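PDB 2XTS: sulfite dehydrogenase from Paracoccus pantotrophus, which oxidises protein-bound sulfane sulfur in the Sox system, using a molybdopterin-bound molybdenum centre in complex with a haem c cytochrome subunit. Local coordinates for the interface of chains A and B. Sequence-based numbering; all coordinates share one arbitrary frame. Chains: chain A, Sulfite dehydrogenase; chain B, Cytochrome.

The interface of chains A and B. Residues chain A 299, 301, 343, 351; chain B 161, 163-165.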
# COMPACT_ATOMS: atom_id res chain seq x y z
N ARG A 299 4.11 19.50 14.23
CA ARG A 299 3.29 19.04 15.34
C ARG A 299 1.82 19.12 15.05
O ARG A 299 1.39 19.80 14.11
CB ARG A 299 3.64 19.72 16.65
CG ARG A 299 2.96 21.00 16.92
CD ARG A 299 3.32 21.54 18.31
NE ARG A 299 2.44 22.64 18.66
CZ ARG A 299 2.66 23.90 18.29
NH1 ARG A 299 3.72 24.21 17.56
NH2 ARG A 299 1.81 24.84 18.64
N ASP A 301 -1.66 19.67 17.50
CA ASP A 301 -2.30 19.90 18.80
C ASP A 301 -3.74 19.38 18.75
O ASP A 301 -4.39 19.50 17.71
CB ASP A 301 -2.27 21.37 19.17
CG ASP A 301 -0.86 21.92 19.31
OD1 ASP A 301 0.07 21.18 19.67
OD2 ASP A 301 -0.70 23.13 19.04
N ARG A 343 -5.28 20.63 15.28
CA ARG A 343 -4.66 21.82 14.65
C ARG A 343 -3.23 21.48 14.25
O ARG A 343 -2.38 21.27 15.12
CB ARG A 343 -4.69 22.99 15.63
CG ARG A 343 -4.10 24.28 15.15
CD ARG A 343 -4.23 25.33 16.26
NE ARG A 343 -3.37 25.04 17.41
CZ ARG A 343 -3.39 25.71 18.56
NH1 ARG A 343 -4.26 26.69 18.76
NH2 ARG A 343 -2.55 25.38 19.53
N VAL A 351 0.16 27.63 11.15
CA VAL A 351 -0.75 26.96 12.05
C VAL A 351 -2.13 26.90 11.38
O VAL A 351 -2.70 27.92 10.99
CB VAL A 351 -0.88 27.69 13.38
CG1 VAL A 351 -1.83 26.93 14.31
CG2 VAL A 351 0.51 27.89 14.01
N LYS B 161 1.69 33.08 13.28
CA LYS B 161 1.96 33.61 14.62
C LYS B 161 1.89 32.47 15.63
O LYS B 161 1.29 31.42 15.36
CB LYS B 161 0.94 34.71 14.96
CG LYS B 161 0.91 35.92 14.00
CD LYS B 161 2.22 36.72 14.03
CE LYS B 161 2.01 38.20 13.69
NZ LYS B 161 1.39 38.42 12.36
N PRO B 163 0.49 30.19 18.24
CA PRO B 163 -0.89 29.99 18.62
C PRO B 163 -1.12 29.84 20.12
O PRO B 163 -0.19 29.55 20.88
CB PRO B 163 -1.25 28.69 17.91
CG PRO B 163 0.03 27.93 17.90
CD PRO B 163 1.12 28.94 17.80
N CYS B 164 -2.37 30.04 20.53
CA CYS B 164 -2.74 29.86 21.93
C CYS B 164 -2.79 28.37 22.28
O CYS B 164 -3.23 27.54 21.48
CB CYS B 164 -4.10 30.50 22.20
SG CYS B 164 -4.70 30.35 23.93
N MET B 165 -2.29 28.03 23.47
CA MET B 165 -2.35 26.66 23.99
C MET B 165 -3.29 26.49 25.16
O MET B 165 -3.88 25.43 25.35
CB MET B 165 -0.96 26.20 24.43
CG MET B 165 0.07 26.07 23.32
SD MET B 165 -0.37 24.86 22.05
CE MET B 165 -0.11 23.30 22.90
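A:Arg343 holds the cytochrome by its main chain: the guanidinium points end-on at the carbonyl of B:Cys164, and NH1 and NH2 each donate to that O at 3.0 Å. The oxygen lies in the guanidinium plane; NH1 meets it in the carbonyl plane, whereas NH2 comes in tilted. One guanidinium face, toward its rim, carries CB of B:Pro163, 3.7 Å from CZ, while SD of B:Met165 reaches the edge beside NH2 at 3.4 Å. CG of the proline touches NH2 of A:Arg299 (3.6 Å) and, from another direction, CG2 of A:Val351 (3.9 Å).

A second shell fixes the arginine's rotation. NH2 of A:Arg343 gives a nearly straight bond (176°) to OD2 of A:Asp301, a 3.0 Å salt bridge on the anti side, tilted out of the carboxylate plane. A:Arg299 braces the same carboxylate, NE donating to OD1 and NH2 to OD2, so two arginines share OD2 and probably stabilise its charge. A bend at chi3 (69°) in the A:Arg343 chain turns its head toward B:Cys164. A leucine in its place would probably leave the B:Cys164 carbonyl without either donor and the A:Asp301 carboxylate less firmly held.

The acceptor being main-chain, the contact probably depends more on backbone path than on the cysteine side chain. Strands 297-303 and 338-346, in the dimerisation domain of chain A, meet the cytochrome loop after helix 156-159, a heterodimer contact that probably helps assemble the electron-transfer complex.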